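Local coordinates for prenyltransference for protein (Lavandula lanata, PDB 5HC8) that catalyses the head-to-middle condensation of two dimethylallyl diphosphate molecules into lavandulyl diphosphate, a precursor of lavandulol-type irregular monoterpenes, at residues 16-21 / 218-223. Sequence-based numbering, arbitrary orientation.
With MG (magnesium ion), chain B; ISY (3-methylbut-3-enylsulfanyl(phosphonooxy)phosphinic acid), chain F; PIS (trihydrogen thiodiphosphate), chain C.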
ATOM      1  N   VAL A  16      12.812   4.674  -7.510  1.00 21.49           N
ATOM      2  CA  VAL A  16      13.076   3.658  -6.460  1.00 22.99           C
ATOM      3  C   VAL A  16      12.900   4.309  -5.095  1.00 20.74           C
ATOM      4  O   VAL A  16      13.460   5.422  -4.886  1.00 22.83           O
ATOM      5  CB  VAL A  16      14.514   3.029  -6.594  1.00 22.32           C
ATOM      6  CG1 VAL A  16      14.806   2.021  -5.447  1.00 26.43           C
ATOM      7  CG2 VAL A  16      14.632   2.330  -7.944  1.00 25.43           C
ATOM      8  N   ALA A  17      12.168   3.642  -4.176  1.00 22.01           N
ATOM      9  CA  ALA A  17      12.001   4.149  -2.839  1.00 21.00           C
ATOM     10  C   ALA A  17      12.477   3.166  -1.847  1.00 22.01           C
ATOM     11  O   ALA A  17      12.253   1.980  -1.993  1.00 20.49           O
ATOM     12  CB  ALA A  17      10.524   4.512  -2.530  1.00 20.52           C
ATOM     13  N   ILE A  18      13.054   3.678  -0.770  1.00 24.04           N
ATOM     14  CA  ILE A  18      13.609   2.860   0.271  1.00 23.30           C
ATOM     15  C   ILE A  18      13.091   3.154   1.668  1.00 22.72           C
ATOM     16  O   ILE A  18      13.105   4.292   2.113  1.00 22.93           O
ATOM     17  CB  ILE A  18      15.155   3.028   0.337  1.00 23.93           C
ATOM     18  CG1 ILE A  18      15.776   2.671  -1.029  1.00 26.67           C
ATOM     19  CG2 ILE A  18      15.729   2.133   1.408  1.00 24.73           C
ATOM     20  CD1 ILE A  18      17.294   2.806  -1.097  1.00 28.39           C
ATOM     21  N   ILE A  19      12.593   2.125   2.327  1.00 20.09           N
ATOM     22  CA  ILE A  19      12.250   2.181   3.757  1.00 23.26           C
ATOM     23  C   ILE A  19      13.391   1.654   4.601  1.00 22.01           C
ATOM     24  O   ILE A  19      13.696   0.471   4.587  1.00 21.78           O
ATOM     25  CB  ILE A  19      10.957   1.364   4.036  1.00 24.02           C
ATOM     26  CG1 ILE A  19       9.778   1.933   3.255  1.00 23.99           C
ATOM     27  CG2 ILE A  19      10.605   1.290   5.504  1.00 25.93           C
ATOM     28  CD1 ILE A  19       8.497   1.148   3.425  1.00 23.83           C
ATOM     29  N   ILE A  20      14.012   2.543   5.381  1.00 22.11           N
ATOM     30  CA  ILE A  20      15.121   2.191   6.262  1.00 23.82           C
ATOM     31  C   ILE A  20      14.590   1.708   7.592  1.00 23.48           C
ATOM     32  O   ILE A  20      13.580   2.217   8.124  1.00 23.62           O
ATOM     33  CB  ILE A  20      16.149   3.397   6.411  1.00 24.36           C
ATOM     34  CG1 ILE A  20      15.528   4.588   7.108  1.00 28.65           C
ATOM     35  CG2 ILE A  20      16.647   3.868   5.024  1.00 27.45           C
ATOM     36  CD1 ILE A  20      16.393   5.822   7.106  1.00 31.67           C
ATOM     37  N   ASP A  21      15.233   0.673   8.114  1.00 24.30           N
ATOM     38  CA  ASP A  21      14.760   0.019   9.307  1.00 23.87           C
ATOM     39  C   ASP A  21      15.864  -0.862   9.872  1.00 24.00           C
ATOM     40  O   ASP A  21      16.808  -1.222   9.143  1.00 24.05           O
ATOM     41  CB  ASP A  21      13.485  -0.785   8.969  1.00 26.74           C
ATOM     42  CG  ASP A  21      12.583  -1.042  10.192  1.00 26.63           C
ATOM     43  OD1 ASP A  21      12.675  -0.194  11.086  1.00 25.83           O
ATOM     44  OD2 ASP A  21      11.900  -2.103  10.264  1.00 25.35           O
ATOM     45  N   LYS A 218      18.299  -7.843   5.565  1.00 32.61           N
ATOM     46  CA  LYS A 218      19.428  -7.013   5.938  1.00 36.62           C
ATOM     47  C   LYS A 218      19.049  -5.805   6.733  1.00 30.81           C
ATOM     48  O   LYS A 218      18.187  -5.087   6.333  1.00 26.64           O
ATOM     49  CB  LYS A 218      20.206  -6.516   4.714  1.00 39.02           C
ATOM     50  CG  LYS A 218      21.153  -7.538   4.158  1.00 53.72           C
ATOM     51  CD  LYS A 218      22.576  -6.990   4.162  1.00 51.15           C
ATOM     52  CE  LYS A 218      23.488  -8.020   3.579  1.00 54.53           C
ATOM     53  NZ  LYS A 218      24.518  -7.299   2.787  1.00 61.70           N
ATOM     54  N   LEU A 219      19.750  -5.570   7.841  1.00 30.01           N
ATOM     55  CA  LEU A 219      19.483  -4.446   8.705  1.00 28.48           C
ATOM     56  C   LEU A 219      20.108  -3.210   8.057  1.00 26.14           C
ATOM     57  O   LEU A 219      21.186  -3.272   7.443  1.00 27.28           O
ATOM     58  CB  LEU A 219      20.037  -4.706  10.127  1.00 30.58           C
ATOM     59  CG  LEU A 219      19.558  -5.971  10.856  1.00 30.73           C
ATOM     60  CD1 LEU A 219      20.221  -5.980  12.228  1.00 33.94           C
ATOM     61  CD2 LEU A 219      18.032  -6.065  10.947  1.00 32.08           C
ATOM     62  N   PHE A 220      19.422  -2.085   8.102  1.00 24.17           N
ATOM     63  CA  PHE A 220      19.848  -1.028   7.209  1.00 24.89           C
ATOM     64  C   PHE A 220      21.320  -0.554   7.439  1.00 27.54           C
ATOM     65  O   PHE A 220      21.965  -0.118   6.481  1.00 31.50           O
ATOM     66  CB  PHE A 220      18.986   0.177   7.223  1.00 26.98           C
ATOM     67  CG  PHE A 220      19.288   1.106   6.052  1.00 25.66           C
ATOM     68  CD1 PHE A 220      18.837   0.793   4.784  1.00 25.64           C
ATOM     69  CD2 PHE A 220      20.038   2.236   6.218  1.00 24.48           C
ATOM     70  CE1 PHE A 220      19.155   1.580   3.705  1.00 24.88           C
ATOM     71  CE2 PHE A 220      20.311   3.054   5.146  1.00 25.66           C
ATOM     72  CZ  PHE A 220      19.871   2.720   3.891  1.00 27.18           C
ATOM     73  N   PRO A 221      21.822  -0.562   8.694  1.00 25.71           N
ATOM     74  CA  PRO A 221      23.240  -0.198   8.782  1.00 29.07           C
ATOM     75  C   PRO A 221      24.184  -1.100   7.945  1.00 31.84           C
ATOM     76  O   PRO A 221      25.307  -0.674   7.629  1.00 32.01           O
ATOM     77  CB  PRO A 221      23.532  -0.326  10.276  1.00 31.44           C
ATOM     78  CG  PRO A 221      22.279   0.048  10.915  1.00 30.06           C
ATOM     79  CD  PRO A 221      21.223  -0.663  10.020  1.00 29.85           C
ATOM     80  N   ASP A 222      23.756  -2.322   7.630  1.00 30.49           N
ATOM     81  CA  ASP A 222      24.532  -3.253   6.763  1.00 31.39           C
ATOM     82  C   ASP A 222      24.221  -3.111   5.266  1.00 34.65           C
ATOM     83  O   ASP A 222      24.826  -3.796   4.441  1.00 32.51           O
ATOM     84  CB  ASP A 222      24.302  -4.716   7.199  1.00 31.81           C
ATOM     85  CG  ASP A 222      24.866  -5.015   8.569  1.00 33.53           C
ATOM     86  OD1 ASP A 222      25.910  -4.409   8.906  1.00 31.54           O
ATOM     87  OD2 ASP A 222      24.224  -5.794   9.319  1.00 34.55           O
ATOM     88  N   PHE A 223      23.321  -2.191   4.918  1.00 29.12           N
ATOM     89  CA  PHE A 223      22.761  -2.109   3.589  1.00 29.57           C
ATOM     90  C   PHE A 223      23.628  -1.204   2.750  1.00 31.46           C
ATOM     91  O   PHE A 223      23.818  -0.057   3.072  1.00 32.06           O
ATOM     92  CB  PHE A 223      21.355  -1.490   3.661  1.00 29.90           C
ATOM     93  CG  PHE A 223      20.597  -1.553   2.387  1.00 29.54           C
ATOM     94  CD1 PHE A 223      20.799  -0.593   1.405  1.00 30.00           C
ATOM     95  CD2 PHE A 223      19.659  -2.551   2.150  1.00 30.58           C
ATOM     96  CE1 PHE A 223      20.084  -0.598   0.204  1.00 30.21           C
ATOM     97  CE2 PHE A 223      18.958  -2.561   0.942  1.00 32.02           C
ATOM     98  CZ  PHE A 223      19.179  -1.590  -0.026  1.00 31.48           C
TER
HETATM   99 MG    MG B 401      11.891  -0.148  13.059  1.00 31.15          MG
HETATM  100  P1  ISY F 405       7.318  -0.060  12.303  1.00 31.31           P
HETATM  101  O2  ISY F 405       7.885   1.467  12.000  1.00 34.67           O
HETATM  102  P3  ISY F 405       9.377   1.956  11.850  1.00 33.65           P
HETATM  103  O4  ISY F 405       8.342  -1.159  11.814  1.00 36.30           O
HETATM  104  O5  ISY F 405       5.896  -0.316  11.726  1.00 31.38           O
HETATM  105  O6  ISY F 405       7.212  -0.121  13.821  1.00 33.52           O
HETATM  106  O7  ISY F 405      10.279   1.195  12.753  1.00 31.62           O
HETATM  107  O8  ISY F 405       9.391   3.551  11.959  1.00 33.91           O
HETATM  108  S9  ISY F 405       9.928   1.347   9.879  1.00 34.30           S
HETATM  109  C10 ISY F 405       9.247   2.683   8.925  1.00 36.99           C
HETATM  110  C11 ISY F 405      10.499   3.385   8.462  1.00 40.63           C
HETATM  111  C12 ISY F 405      10.654   4.876   8.568  1.00 35.30           C
HETATM  112  C13 ISY F 405      11.888   5.485   8.083  1.00 37.95           C
HETATM  113  C14 ISY F 405       9.686   5.707   9.325  1.00 36.43           C
HETATM  114  P1  PIS C 402      14.503  -0.952  14.756  1.00 32.20           P
HETATM  115  O1  PIS C 402      15.000   0.575  14.704  1.00 31.06           O
HETATM  116  P2  PIS C 402      14.686   1.715  13.640  1.00 30.50           P
HETATM  117  S1  PIS C 402      13.053   1.583  13.459  1.00 45.48           S
HETATM  118  O2  PIS C 402      13.587  -1.340  13.577  1.00 30.55           O
HETATM  119  O3  PIS C 402      15.736  -1.853  14.817  1.00 31.66           O
HETATM  120  O4  PIS C 402      15.431   1.292  12.422  1.00 29.23           O
HETATM  121  O5  PIS C 402      13.608  -1.004  16.035  1.00 31.46           O
HETATM  122  O6  PIS C 402      15.139   3.085  14.338  1.00 33.77           O
HETATM  123  O   HOH W   1      10.728  -1.775  12.615  1.00 27.26           O
HETATM  124  O   HOH W   2      11.257  -0.257  15.200  1.00 33.18           O
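One face of the Phe220 ring is covered by Ile20, whose CG2 methyl stands over the middle of the six-membered ring, 3.5 Å from its centroid and only 9° off the ring normal, a CH-pi contact. That methyl reaches the ring because CG2 lies anti to the carbonyl carbon of Ile20, while CG1 (chi1 65°) takes the place between N and C and its branch runs to the 3-methylbut-3-enyl chain of the bound thiolodiphosphate, with Ile20 CG1 3.9 Å from ISY C13. Ile18 meets the same ring obliquely and more loosely, its CG2 lying 4.2 Å from Phe220 CE1. Ile48 of helix 34-54 also touches the Phe220 side chain.

Beside this apolar patch the backbones are tied together: Phe220 N donates to Asp21 O at 2.9 Å. CB of Asp21 points away from the 218-223 loop, and with CG anti to the backbone N (chi1 -156°) OD1 comes to 2.1 Å from the magnesium ion. OD2 lies within hydrogen-bonding distance of a metal-bound water and forms a salt bridge with Arg193, which probably helps to fix the rotation of the carboxylate. An alanine in place of Phe220 would probably leave the CG2 methyl of Ile20 without its aromatic cover and open a gap behind the residues that lead into the metal site.

ISY O7, PIS O2 and two waters also bind the magnesium ion, and the atom modelled as sulphur, PIS S1, completes the six-coordinate site at a distance short for a magnesium-sulphur bond. An aspartate just beyond the end of a central parallel strand, holding magnesium between two substrate sites, is characteristic of the cis-prenyltransferase fold of the undecaprenyl diphosphate synthase family.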